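Side-chain contacts in FOKI restriction endonuclease (Planomicrobium okeanokoites, PDB 2FOK), which probably recognises a specific DNA sequence and cuts the double strand at a distance from it, as a type IIS restriction endonuclease that depends on metal ions: residues E304-R307 with T308-L312; E154-S157 with S158-P161; L20-V23 with V24-F27; G213-R216 with N217-G221; S106-G109 with F110-W113. All blocks are in the same frame, centred on the assembly; numbering follows the deposited sequence.

Contact 1: E304-R307 with T308-L312; sequences EYVR and TRRAL
Thr-308 turns back on Glu-304 with two donors. Its hydroxyl makes the stronger bond, OG1 to Glu-304 O at 2.9 Å and nearly in line with the carbonyl, whereas the backbone bond from Thr-308 N to the same oxygen is weak at 3.5 Å. The hydroxyl can do this because it sits beside its own backbone N (chi1 -49°); it is also hydrogen-bonded to Trp-293 NE1. Backbone bonds run from Arg-309 N to Tyr-305 O and from Arg-310 N to Val-306 O.

The aromatic contact sets a ring edge on a guanidinium face. Arg-309 NH2 lies in the plane of the Tyr-305 ring, 3.5 Å from Tyr-305 CE1, Tyr-305 CD1 lies over one face of the guanidinium, and the two planes stand 80° apart. The polar ends go elsewhere, Tyr-305 OH to Glu-339 and Arg-309 NH1 to Asp-347.

The apolar contact is a methyl on the face of a flat cation. Val-306 CG1 lies against the centre of the Arg-310 guanidinium, 3.5 Å from Arg-310 CZ. Asp-347, Glu-189 and the Leu-296 carbonyl take its N-H groups, which probably offsets the buried charge.

These are i to i+4 pairings along helix 303-319, in the D3 domain of the helix-turn-helix clan.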
loop_
_atom_site.group_PDB
_atom_site.type_symbol
_atom_site.label_atom_id
_atom_site.label_comp_id
_atom_site.label_asym_id
_atom_site.label_seq_id
_atom_site.Cartn_x
_atom_site.Cartn_y
_atom_site.Cartn_z
ATOM N N GLU A 304 10.697 10.389 -6.722
ATOM C CA GLU A 304 11.836 10.483 -7.634
ATOM C C GLU A 304 13.176 10.347 -6.915
ATOM O O GLU A 304 14.073 9.645 -7.392
ATOM C CB GLU A 304 11.839 11.803 -8.400
ATOM C CG GLU A 304 12.882 11.807 -9.505
ATOM C CD GLU A 304 13.033 13.145 -10.182
ATOM O OE1 GLU A 304 13.100 14.173 -9.479
ATOM O OE2 GLU A 304 13.084 13.168 -11.426
ATOM N N TYR A 305 13.311 11.032 -5.780
ATOM C CA TYR A 305 14.536 10.985 -4.994
ATOM C C TYR A 305 14.669 9.632 -4.313
ATOM O O TYR A 305 15.735 9.015 -4.335
ATOM C CB TYR A 305 14.544 12.093 -3.934
ATOM C CG TYR A 305 15.624 11.928 -2.875
ATOM C CD1 TYR A 305 15.454 11.052 -1.804
ATOM C CD2 TYR A 305 16.829 12.625 -2.968
ATOM C CE1 TYR A 305 16.456 10.869 -0.853
ATOM C CE2 TYR A 305 17.840 12.451 -2.020
ATOM C CZ TYR A 305 17.646 11.569 -0.968
ATOM O OH TYR A 305 18.647 11.382 -0.038
ATOM N N VAL A 306 13.577 9.181 -3.705
ATOM C CA VAL A 306 13.555 7.905 -2.994
ATOM C C VAL A 306 13.817 6.721 -3.926
ATOM O O VAL A 306 14.576 5.811 -3.585
ATOM C CB VAL A 306 12.202 7.720 -2.241
ATOM C CG1 VAL A 306 12.262 6.513 -1.304
ATOM C CG2 VAL A 306 11.904 8.963 -1.433
ATOM N N ARG A 307 13.194 6.731 -5.100
ATOM C CA ARG A 307 13.393 5.656 -6.070
ATOM C C ARG A 307 14.884 5.500 -6.411
ATOM O O ARG A 307 15.391 4.387 -6.540
ATOM C CB ARG A 307 12.603 5.947 -7.349
ATOM C CG ARG A 307 11.200 5.331 -7.406
ATOM C CD ARG A 307 10.335 6.053 -8.444
ATOM N NE ARG A 307 8.931 5.652 -8.384
ATOM C CZ ARG A 307 8.030 5.895 -9.336
ATOM N NH1 ARG A 307 8.376 6.545 -10.440
ATOM N NH2 ARG A 307 6.780 5.468 -9.188
ATOM N N THR A 308 15.583 6.619 -6.561
ATOM C CA THR A 308 17.001 6.580 -6.879
ATOM C C THR A 308 17.801 5.990 -5.720
ATOM O O THR A 308 18.625 5.089 -5.914
ATOM C CB THR A 308 17.535 7.986 -7.203
ATOM O OG1 THR A 308 16.671 8.613 -8.157
ATOM C CG2 THR A 308 18.935 7.907 -7.787
ATOM N N ARG A 309 17.545 6.494 -4.519
ATOM C CA ARG A 309 18.228 6.026 -3.314
ATOM C C ARG A 309 18.119 4.504 -3.165
ATOM O O ARG A 309 19.109 3.825 -2.904
ATOM C CB ARG A 309 17.633 6.723 -2.088
ATOM C CG ARG A 309 18.502 6.691 -0.841
ATOM C CD ARG A 309 17.626 6.424 0.376
ATOM N NE ARG A 309 17.046 7.644 0.926
ATOM C CZ ARG A 309 15.783 7.789 1.330
ATOM N NH1 ARG A 309 14.920 6.784 1.255
ATOM N NH2 ARG A 309 15.391 8.955 1.825
ATOM N N ARG A 310 16.914 3.967 -3.321
ATOM C CA ARG A 310 16.740 2.525 -3.218
ATOM C C ARG A 310 17.399 1.818 -4.406
ATOM O O ARG A 310 17.893 0.710 -4.265
ATOM C CB ARG A 310 15.254 2.177 -3.134
ATOM C CG ARG A 310 14.676 2.421 -1.742
ATOM C CD ARG A 310 13.148 2.477 -1.733
ATOM N NE ARG A 310 12.654 2.856 -0.414
ATOM C CZ ARG A 310 11.422 3.277 -0.160
ATOM N NH1 ARG A 310 10.534 3.377 -1.135
ATOM N NH2 ARG A 310 11.086 3.636 1.072
ATOM N N ALA A 311 17.424 2.473 -5.565
ATOM C CA ALA A 311 18.031 1.892 -6.766
ATOM C C ALA A 311 19.535 1.732 -6.590
ATOM O O ALA A 311 20.111 0.698 -6.935
ATOM C CB ALA A 311 17.747 2.774 -7.978
ATOM N N LEU A 312 20.161 2.773 -6.055
ATOM C CA LEU A 312 21.587 2.773 -5.812
ATOM C C LEU A 312 22.001 1.797 -4.704
ATOM O O LEU A 312 23.134 1.323 -4.690
ATOM C CB LEU A 312 22.040 4.190 -5.471
ATOM C CG LEU A 312 21.956 5.125 -6.674
ATOM C CD1 LEU A 312 22.285 6.546 -6.268
ATOM C CD2 LEU A 312 22.910 4.609 -7.749
#

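Contact 2: E154-S157 with S158-P161; sequences EAIS and SYPP
The Tyr-159 ring lies oblique to Ile-156 O across the junction and sets one face on Pro-161, whose CD stands 3.7 Å above the ring plane, over the centre. Nearer the backbone, Tyr-159 CB touches Ile-156 CG1 at 4.5 Å. With CG anti to the backbone N (chi1 -175°), the ring is carried away from the preceding helix, and its OH reaches the carbonyl of Gly-9. Trp-233 of helix 222-236 packs on both Ile-156 and Tyr-159.

Ser-158 grips the end of the helix. Its OG gives a hydrogen bond of 2.6 Å to Ala-155 O, slightly tilted from the carbonyl plane, while its backbone N reaches Ala-155 O at 3.2 Å from well above that plane. The two donors thus take the oxygen from different directions. An alanine here is likely to leave Ala-155 O with the poorly directed N-H as its remaining donor of the two. One residue on, Tyr-159 N bonds Ile-156 O at 3.1 Å, again from above the carbonyl plane.

Such i to i+3 bonds are common where a helix gives way to a turn; Tyr-159 then N-caps helix 160-169, which starts with two prolines, a tight helix-to-helix junction in recognition subdomain 2.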
loop_
_atom_site.group_PDB
_atom_site.type_symbol
_atom_site.label_atom_id
_atom_site.label_comp_id
_atom_site.label_asym_id
_atom_site.label_seq_id
_atom_site.Cartn_x
_atom_site.Cartn_y
_atom_site.Cartn_z
ATOM N N GLU A 154 6.536 -18.772 -16.146
ATOM C CA GLU A 154 7.917 -18.333 -16.233
ATOM C C GLU A 154 7.945 -16.822 -16.129
ATOM O O GLU A 154 8.840 -16.247 -15.518
ATOM C CB GLU A 154 8.534 -18.765 -17.560
ATOM C CG GLU A 154 9.731 -17.928 -17.964
ATOM C CD GLU A 154 11.038 -18.637 -17.722
ATOM O OE1 GLU A 154 11.004 -19.837 -17.364
ATOM O OE2 GLU A 154 12.096 -17.986 -17.895
ATOM N N ALA A 155 6.963 -16.181 -16.749
ATOM C CA ALA A 155 6.849 -14.734 -16.724
ATOM C C ALA A 155 6.678 -14.244 -15.288
ATOM O O ALA A 155 7.382 -13.342 -14.840
ATOM C CB ALA A 155 5.657 -14.300 -17.568
ATOM N N ILE A 156 5.746 -14.852 -14.563
ATOM C CA ILE A 156 5.478 -14.455 -13.182
ATOM C C ILE A 156 6.616 -14.764 -12.216
ATOM O O ILE A 156 6.734 -14.120 -11.174
ATOM C CB ILE A 156 4.162 -15.105 -12.642
ATOM C CG1 ILE A 156 3.466 -14.116 -11.696
ATOM C CG2 ILE A 156 4.465 -16.445 -11.947
ATOM C CD1 ILE A 156 2.047 -14.523 -11.238
ATOM N N SER A 157 7.453 -15.741 -12.559
ATOM C CA SER A 157 8.580 -16.115 -11.700
ATOM C C SER A 157 9.692 -15.062 -11.733
ATOM O O SER A 157 10.563 -15.032 -10.866
ATOM C CB SER A 157 9.126 -17.480 -12.119
ATOM O OG SER A 157 8.153 -18.501 -11.904
ATOM N N SER A 158 9.655 -14.210 -12.753
ATOM C CA SER A 158 10.628 -13.129 -12.918
ATOM C C SER A 158 10.063 -11.860 -12.272
ATOM O O SER A 158 10.662 -10.783 -12.364
ATOM C CB SER A 158 10.853 -12.861 -14.398
ATOM O OG SER A 158 9.723 -12.187 -14.945
ATOM N N TYR A 159 8.903 -12.007 -11.633
ATOM C CA TYR A 159 8.184 -10.920 -10.963
ATOM C C TYR A 159 8.385 -11.066 -9.440
ATOM O O TYR A 159 7.778 -11.924 -8.805
ATOM C CB TYR A 159 6.699 -11.022 -11.350
ATOM C CG TYR A 159 5.836 -9.895 -10.834
ATOM C CD1 TYR A 159 6.155 -8.568 -11.108
ATOM C CD2 TYR A 159 4.745 -10.152 -10.004
ATOM C CE1 TYR A 159 5.426 -7.537 -10.565
ATOM C CE2 TYR A 159 4.009 -9.117 -9.456
ATOM C CZ TYR A 159 4.360 -7.813 -9.739
ATOM O OH TYR A 159 3.649 -6.777 -9.180
ATOM N N PRO A 160 9.228 -10.214 -8.835
ATOM C CA PRO A 160 9.488 -10.305 -7.393
ATOM C C PRO A 160 8.292 -10.429 -6.449
ATOM O O PRO A 160 8.235 -11.369 -5.658
ATOM C CB PRO A 160 10.367 -9.082 -7.095
ATOM C CG PRO A 160 10.983 -8.729 -8.398
ATOM C CD PRO A 160 9.979 -9.109 -9.462
ATOM N N PRO A 161 7.337 -9.480 -6.493
ATOM C CA PRO A 161 6.176 -9.577 -5.602
ATOM C C PRO A 161 5.515 -10.947 -5.542
ATOM O O PRO A 161 5.084 -11.380 -4.472
ATOM C CB PRO A 161 5.242 -8.496 -6.126
ATOM C CG PRO A 161 6.192 -7.445 -6.620
ATOM C CD PRO A 161 7.288 -8.247 -7.299
#

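Contact 3: L20-V23 with V24-F27; sequences LKRV and VQVF
Gln-25 folds back across Lys-21, and its side chain can be followed atom by atom. Gln-25 CB starts 3.6 Å from Lys-21 O. Gln-25 CG, placed beside its own backbone N (chi1 -65°), comes closer, 3.3 Å from Lys-21 O, and CD still borders that carbonyl. At the amide the two branches part: Gln-25 OE1 rests 3.7 Å from Arg-22 CA, while Gln-25 NE2 lies against the aliphatic chain of Lys-21, 3.6 Å from Lys-21 CD. Gln-25 NE2 is hydrogen-bonded to Ser-139 O, and Lys-21 NZ goes on to salt bridges with Glu-148 and Asp-143. At its root, Gln-25 N donates to Lys-21 O over 2.7 Å, so one residue both bonds this carbonyl and packs on it; Val-24 N adds a weak bond.

Phe-27 comes back to the helix edge-first. Val-23 O lies in the plane of its ring, 3.1 Å from Phe-27 CE1, where the slightly positive C-H rim faces the oxygen. The same ring meets Tyr-66 edge-to-face. Leu-20 CD1 and Val-24 CG2 add a looser apolar touch.

Together they form the C-terminal end of helix 17-24 running into a type I beta turn, Val-24 to Phe-27, within recognition subdomain 1.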
loop_
_atom_site.group_PDB
_atom_site.type_symbol
_atom_site.label_atom_id
_atom_site.label_comp_id
_atom_site.label_asym_id
_atom_site.label_seq_id
_atom_site.Cartn_x
_atom_site.Cartn_y
_atom_site.Cartn_z
ATOM N N LEU A 20 -5.415 -9.562 -21.160
ATOM C CA LEU A 20 -3.987 -9.269 -21.045
ATOM C C LEU A 20 -3.322 -9.684 -22.359
ATOM O O LEU A 20 -2.582 -8.912 -22.967
ATOM C CB LEU A 20 -3.361 -10.056 -19.886
ATOM C CG LEU A 20 -1.832 -10.214 -19.871
ATOM C CD1 LEU A 20 -1.187 -8.871 -19.596
ATOM C CD2 LEU A 20 -1.408 -11.221 -18.817
ATOM N N LYS A 21 -3.610 -10.910 -22.790
ATOM C CA LYS A 21 -3.056 -11.457 -24.017
ATOM C C LYS A 21 -3.317 -10.549 -25.213
ATOM O O LYS A 21 -2.392 -10.207 -25.949
ATOM C CB LYS A 21 -3.633 -12.852 -24.280
ATOM C CG LYS A 21 -2.610 -13.830 -24.891
ATOM C CD LYS A 21 -3.265 -15.083 -25.485
ATOM C CE LYS A 21 -2.224 -16.096 -25.924
ATOM N NZ LYS A 21 -2.784 -17.475 -25.973
ATOM N N ARG A 22 -4.574 -10.165 -25.408
ATOM C CA ARG A 22 -4.954 -9.291 -26.510
ATOM C C ARG A 22 -4.092 -8.034 -26.489
ATOM O O ARG A 22 -3.632 -7.568 -27.526
ATOM C CB ARG A 22 -6.426 -8.897 -26.381
ATOM C CG ARG A 22 -7.432 -9.954 -26.836
ATOM C CD ARG A 22 -8.872 -9.427 -26.715
ATOM N NE ARG A 22 -9.087 -8.229 -27.527
ATOM C CZ ARG A 22 -9.630 -8.240 -28.739
ATOM N NH1 ARG A 22 -10.020 -9.387 -29.281
ATOM N NH2 ARG A 22 -9.742 -7.116 -29.432
ATOM N N VAL A 23 -3.887 -7.480 -25.299
ATOM C CA VAL A 23 -3.074 -6.286 -25.147
ATOM C C VAL A 23 -1.665 -6.544 -25.667
ATOM O O VAL A 23 -1.053 -5.671 -26.277
ATOM C CB VAL A 23 -2.991 -5.841 -23.662
ATOM C CG1 VAL A 23 -1.963 -4.709 -23.507
ATOM C CG2 VAL A 23 -4.378 -5.380 -23.169
ATOM N N VAL A 24 -1.165 -7.753 -25.422
ATOM C CA VAL A 24 0.165 -8.159 -25.855
ATOM C C VAL A 24 0.234 -8.438 -27.359
ATOM O O VAL A 24 1.191 -8.068 -28.026
ATOM C CB VAL A 24 0.610 -9.436 -25.105
ATOM C CG1 VAL A 24 2.016 -9.840 -25.538
ATOM C CG2 VAL A 24 0.551 -9.204 -23.603
ATOM N N GLN A 25 -0.791 -9.103 -27.878
ATOM C CA GLN A 25 -0.870 -9.463 -29.290
ATOM C C GLN A 25 -0.987 -8.264 -30.211
ATOM O O GLN A 25 -1.110 -8.415 -31.427
ATOM C CB GLN A 25 -2.062 -10.390 -29.515
ATOM C CG GLN A 25 -1.899 -11.707 -28.810
ATOM C CD GLN A 25 -3.149 -12.545 -28.843
ATOM O OE1 GLN A 25 -4.251 -12.013 -28.895
ATOM N NE2 GLN A 25 -2.987 -13.865 -28.814
ATOM N N VAL A 26 -0.937 -7.074 -29.631
ATOM C CA VAL A 26 -1.065 -5.834 -30.386
ATOM C C VAL A 26 0.318 -5.279 -30.723
ATOM O O VAL A 26 0.470 -4.443 -31.614
ATOM C CB VAL A 26 -1.914 -4.821 -29.561
ATOM C CG1 VAL A 26 -1.312 -3.428 -29.605
ATOM C CG2 VAL A 26 -3.351 -4.828 -30.078
ATOM N N PHE A 27 1.332 -5.760 -30.013
ATOM C CA PHE A 27 2.702 -5.323 -30.276
ATOM C C PHE A 27 3.369 -6.311 -31.242
ATOM O O PHE A 27 4.519 -6.129 -31.634
ATOM C CB PHE A 27 3.509 -5.267 -28.976
ATOM C CG PHE A 27 2.974 -4.302 -27.964
ATOM C CD1 PHE A 27 1.799 -4.580 -27.275
ATOM C CD2 PHE A 27 3.690 -3.157 -27.632
ATOM C CE1 PHE A 27 1.350 -3.749 -26.266
ATOM C CE2 PHE A 27 3.252 -2.313 -26.625
ATOM C CZ PHE A 27 2.080 -2.610 -25.936
#

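Contact 4: G213-R216 with N217-G221; sequences GEIR and NNWEG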
loop_
_atom_site.group_PDB
_atom_site.type_symbol
_atom_site.label_atom_id
_atom_site.label_comp_id
_atom_site.label_asym_id
_atom_site.label_seq_id
_atom_site.Cartn_x
_atom_site.Cartn_y
_atom_site.Cartn_z
ATOM N N GLY A 213 -20.332 -7.595 3.204
ATOM C CA GLY A 213 -19.662 -7.888 1.952
ATOM C C GLY A 213 -18.695 -6.812 1.482
ATOM O O GLY A 213 -17.576 -7.115 1.062
ATOM N N GLU A 214 -19.121 -5.552 1.543
ATOM C CA GLU A 214 -18.288 -4.431 1.110
ATOM C C GLU A 214 -17.063 -4.279 1.999
ATOM O O GLU A 214 -16.002 -3.879 1.528
ATOM C CB GLU A 214 -19.099 -3.133 1.138
ATOM C CG GLU A 214 -18.274 -1.867 0.993
ATOM C CD GLU A 214 -18.024 -1.489 -0.459
ATOM O OE1 GLU A 214 -18.585 -2.152 -1.361
ATOM O OE2 GLU A 214 -17.267 -0.527 -0.703
ATOM N N ILE A 215 -17.226 -4.588 3.286
ATOM C CA ILE A 215 -16.140 -4.493 4.263
ATOM C C ILE A 215 -15.174 -5.661 4.124
ATOM O O ILE A 215 -13.963 -5.503 4.281
ATOM C CB ILE A 215 -16.685 -4.487 5.721
ATOM C CG1 ILE A 215 -17.387 -3.160 6.006
ATOM C CG2 ILE A 215 -15.546 -4.729 6.719
ATOM C CD1 ILE A 215 -17.904 -3.014 7.436
ATOM N N ARG A 216 -15.724 -6.833 3.830
ATOM C CA ARG A 216 -14.928 -8.044 3.680
ATOM C C ARG A 216 -14.070 -8.067 2.421
ATOM O O ARG A 216 -13.078 -8.804 2.357
ATOM C CB ARG A 216 -15.844 -9.271 3.673
ATOM C CG ARG A 216 -15.104 -10.602 3.626
ATOM C CD ARG A 216 -16.009 -11.751 4.030
ATOM N NE ARG A 216 -17.307 -11.670 3.370
ATOM C CZ ARG A 216 -18.480 -11.727 3.994
ATOM N NH1 ARG A 216 -18.545 -11.868 5.312
ATOM N NH2 ARG A 216 -19.596 -11.646 3.289
ATOM N N ASN A 217 -14.440 -7.262 1.430
ATOM C CA ASN A 217 -13.720 -7.246 0.169
ATOM C C ASN A 217 -13.238 -5.891 -0.359
ATOM O O ASN A 217 -12.312 -5.859 -1.165
ATOM C CB ASN A 217 -14.572 -7.908 -0.914
ATOM C CG ASN A 217 -15.032 -9.304 -0.531
ATOM O OD1 ASN A 217 -14.214 -10.197 -0.304
ATOM N ND2 ASN A 217 -16.348 -9.499 -0.453
ATOM N N ASN A 218 -13.845 -4.783 0.066
ATOM C CA ASN A 218 -13.431 -3.468 -0.428
ATOM C C ASN A 218 -12.727 -2.596 0.593
ATOM O O ASN A 218 -12.364 -1.465 0.286
ATOM C CB ASN A 218 -14.629 -2.700 -0.975
ATOM C CG ASN A 218 -14.696 -2.726 -2.485
ATOM O OD1 ASN A 218 -13.919 -2.052 -3.170
ATOM N ND2 ASN A 218 -15.630 -3.509 -3.018
ATOM N N TRP A 219 -12.563 -3.118 1.805
ATOM C CA TRP A 219 -11.893 -2.414 2.902
ATOM C C TRP A 219 -10.477 -2.940 2.837
ATOM O O TRP A 219 -10.209 -4.051 3.301
ATOM C CB TRP A 219 -12.488 -2.833 4.245
ATOM C CG TRP A 219 -13.065 -1.741 5.102
ATOM C CD1 TRP A 219 -12.621 -1.345 6.340
ATOM C CD2 TRP A 219 -14.271 -1.011 4.864
ATOM N NE1 TRP A 219 -13.485 -0.427 6.885
ATOM C CE2 TRP A 219 -14.506 -0.204 6.002
ATOM C CE3 TRP A 219 -15.180 -0.967 3.804
ATOM C CZ2 TRP A 219 -15.610 0.638 6.106
ATOM C CZ3 TRP A 219 -16.276 -0.133 3.904
ATOM C CH2 TRP A 219 -16.484 0.660 5.051
ATOM N N GLU A 220 -9.561 -2.171 2.269
ATOM C CA GLU A 220 -8.203 -2.676 2.168
ATOM C C GLU A 220 -7.169 -1.590 1.922
ATOM O O GLU A 220 -7.493 -0.512 1.429
ATOM C CB GLU A 220 -8.147 -3.740 1.056
ATOM C CG GLU A 220 -8.061 -3.159 -0.338
ATOM C CD GLU A 220 -8.728 -4.014 -1.402
ATOM O OE1 GLU A 220 -8.728 -5.255 -1.288
ATOM O OE2 GLU A 220 -9.253 -3.427 -2.366
ATOM N N GLY A 221 -5.924 -1.881 2.294
ATOM C CA GLY A 221 -4.839 -0.935 2.096
ATOM C C GLY A 221 -4.188 -1.240 0.762
ATOM O O GLY A 221 -4.497 -2.263 0.145
HETATM O O HOH W 1 -11.450 -6.164 2.601
#
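Asn-218 N closes a turn with a 2.8 Å bond to Glu-214 O, the donor standing well above the carbonyl plane, while one residue earlier Asn-217 N makes a weak bond of 3.2 Å to Gly-213 O. The Asn-217 amide adds to this, its ND2 giving Gly-213 O a second weak bond. Ile-215 and Trp-219 carry the main side-chain contact. Ile-215 CG1, set beside its own backbone N (chi1 -71°), makes a CH-pi contact 3.8 Å from the centroid of the Trp-219 six-membered ring and only 9° off the ring normal. The two side chains run alongside each other in the same direction, and Leu-200 of helix 197-205 packs on the Trp-219 side chain as well. All this lies towards the C-terminal end of helix 209-218 in recognition subdomain 2, where the chain straightens towards the N-cap Gly-221 of helix 222-236. Arg-422, from the cleavage domain, makes a cation-pi interaction with Trp-219, a contact between the recognition and cleavage parts. Glu-214 CG also reaches this six-membered ring, 3.9 Å from Trp-219 CZ3, its side chain crossing the indole at about a right angle. The Glu-214 carboxylate is nearly parallel to the Asn-218 amide, 11° between planes, and Glu-214 OE2 lies 3.4 Å from Asn-218 CB. One water donates to both Ile-215 O, at 3.1 Å, and Trp-219 O.

Contact 5: S106-G109 with F110-W113; sequences SSDG and FLRW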
loop_
_atom_site.group_PDB
_atom_site.type_symbol
_atom_site.label_atom_id
_atom_site.label_comp_id
_atom_site.label_asym_id
_atom_site.label_seq_id
_atom_site.Cartn_x
_atom_site.Cartn_y
_atom_site.Cartn_z
ATOM N N SER A 106 -8.308 1.800 -16.796
ATOM C CA SER A 106 -8.198 0.352 -16.950
ATOM C C SER A 106 -7.150 0.016 -18.019
ATOM O O SER A 106 -6.512 -1.036 -17.974
ATOM C CB SER A 106 -9.552 -0.240 -17.344
ATOM O OG SER A 106 -10.611 0.600 -16.919
ATOM N N SER A 107 -6.976 0.914 -18.981
ATOM C CA SER A 107 -6.001 0.705 -20.041
ATOM C C SER A 107 -4.622 0.667 -19.387
ATOM O O SER A 107 -3.780 -0.166 -19.714
ATOM C CB SER A 107 -6.060 1.856 -21.057
ATOM O OG SER A 107 -7.240 1.808 -21.845
ATOM N N ASP A 108 -4.416 1.576 -18.441
ATOM C CA ASP A 108 -3.158 1.680 -17.723
ATOM C C ASP A 108 -2.856 0.449 -16.871
ATOM O O ASP A 108 -1.707 0.043 -16.763
ATOM C CB ASP A 108 -3.176 2.922 -16.838
ATOM C CG ASP A 108 -1.795 3.406 -16.500
ATOM O OD1 ASP A 108 -1.070 3.826 -17.428
ATOM O OD2 ASP A 108 -1.431 3.364 -15.306
ATOM N N GLY A 109 -3.876 -0.146 -16.259
ATOM C CA GLY A 109 -3.627 -1.324 -15.452
ATOM C C GLY A 109 -3.075 -2.425 -16.343
ATOM O O GLY A 109 -2.103 -3.094 -15.999
ATOM N N PHE A 110 -3.710 -2.597 -17.501
ATOM C CA PHE A 110 -3.323 -3.597 -18.487
ATOM C C PHE A 110 -1.910 -3.337 -19.009
ATOM O O PHE A 110 -1.163 -4.270 -19.279
ATOM C CB PHE A 110 -4.313 -3.581 -19.659
ATOM C CG PHE A 110 -5.505 -4.480 -19.464
ATOM C CD1 PHE A 110 -5.343 -5.858 -19.341
ATOM C CD2 PHE A 110 -6.787 -3.949 -19.397
ATOM C CE1 PHE A 110 -6.444 -6.693 -19.154
ATOM C CE2 PHE A 110 -7.886 -4.772 -19.211
ATOM C CZ PHE A 110 -7.714 -6.152 -19.089
ATOM N N LEU A 111 -1.553 -2.069 -19.174
ATOM C CA LEU A 111 -0.210 -1.727 -19.642
ATOM C C LEU A 111 0.785 -2.113 -18.541
ATOM O O LEU A 111 1.818 -2.743 -18.795
ATOM C CB LEU A 111 -0.122 -0.220 -19.936
ATOM C CG LEU A 111 1.215 0.356 -20.423
ATOM C CD1 LEU A 111 1.011 1.105 -21.716
ATOM C CD2 LEU A 111 1.799 1.279 -19.377
ATOM N N ARG A 112 0.445 -1.735 -17.310
ATOM C CA ARG A 112 1.264 -2.011 -16.137
ATOM C C ARG A 112 1.404 -3.510 -15.922
ATOM O O ARG A 112 2.459 -3.989 -15.503
ATOM C CB ARG A 112 0.644 -1.342 -14.900
ATOM C CG ARG A 112 0.871 0.173 -14.859
ATOM C CD ARG A 112 0.056 0.877 -13.777
ATOM N NE ARG A 112 0.611 0.646 -12.445
ATOM C CZ ARG A 112 0.663 1.553 -11.471
ATOM N NH1 ARG A 112 0.191 2.783 -11.657
ATOM N NH2 ARG A 112 1.196 1.225 -10.301
ATOM N N TRP A 113 0.338 -4.244 -16.224
ATOM C CA TRP A 113 0.318 -5.694 -16.089
ATOM C C TRP A 113 1.226 -6.371 -17.144
ATOM O O TRP A 113 2.074 -7.189 -16.808
ATOM C CB TRP A 113 -1.129 -6.167 -16.217
ATOM C CG TRP A 113 -1.405 -7.588 -15.836
ATOM C CD1 TRP A 113 -0.542 -8.477 -15.263
ATOM C CD2 TRP A 113 -2.644 -8.293 -16.029
ATOM N NE1 TRP A 113 -1.169 -9.702 -15.088
ATOM C CE2 TRP A 113 -2.459 -9.610 -15.550
ATOM C CE3 TRP A 113 -3.896 -7.937 -16.565
ATOM C CZ2 TRP A 113 -3.478 -10.571 -15.588
ATOM C CZ3 TRP A 113 -4.911 -8.894 -16.602
ATOM C CH2 TRP A 113 -4.695 -10.193 -16.117
#
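The side chains of Asp-108 and Arg-112 cross at a slant, one turn apart on helix 104-116 in recognition subdomain 1, of the helix-turn-helix clan. Their flat ends are almost perpendicular, carboxylate and guanidinium planes 85° apart. Asp-108 OD2 sits at the edge of the guanidinium, near its plane, but its distance of 4.0 Å to Arg-112 NH1 is beyond a salt bridge. The closer touch is with the aliphatic part, Asp-108 OD2 to Arg-112 CD at 3.3 Å. Asp-108 throws its carboxylate opposite the backbone N (chi1 -157°), and the arginine bends at chi3 (75°), swinging its head past it. Asp-108 OD1 is held by Tyr-68 OH, and Arg-112 NH2 has a weak bond to Trp-10 O. An alanine in place of Arg-112 removes the methylenes and the nearby positive charge, which would probably leave the Asp-108 carboxylate less shielded and its negative charge less balanced.

Elsewhere on this turn, Phe-110 tilts its ring obliquely to the Ser-106 carbonyl, while the Trp-113 indole leads away to stack on Trp-233 and meet Phe-17 edge-to-face. At its root, Trp-113 N donates to Gly-109 O over 2.7 Å, and Trp-113 CB rests 3.2 Å from the same oxygen.

How the contacts relate
Contacts 3 and 5 are the pair that touch: both lie in recognition subdomain 1, their centres 11 Å apart, and helix 17-24 packs on helix 104-116, with Leu-20 CD2 3.8 Å from Trp-113 CE2 and Val-23 CG2 3.9 Å from Phe-110 CB. Contact 2, in subdomain 2, is centred about 17 Å from contact 5; Trp-233 bridges them, touching Tyr-159 and stacking on Trp-113. Contact 1, in the D3 domain, comes within about 7 Å of contact 5 at nearest atoms, yet lies about 32 Å, centre to centre, from contact 4, across the middle of the chain. Contact 4 reaches the cleavage domain through Trp-219 and Arg-422, and contact 1 touches Lys-387, near its start, through Tyr-305.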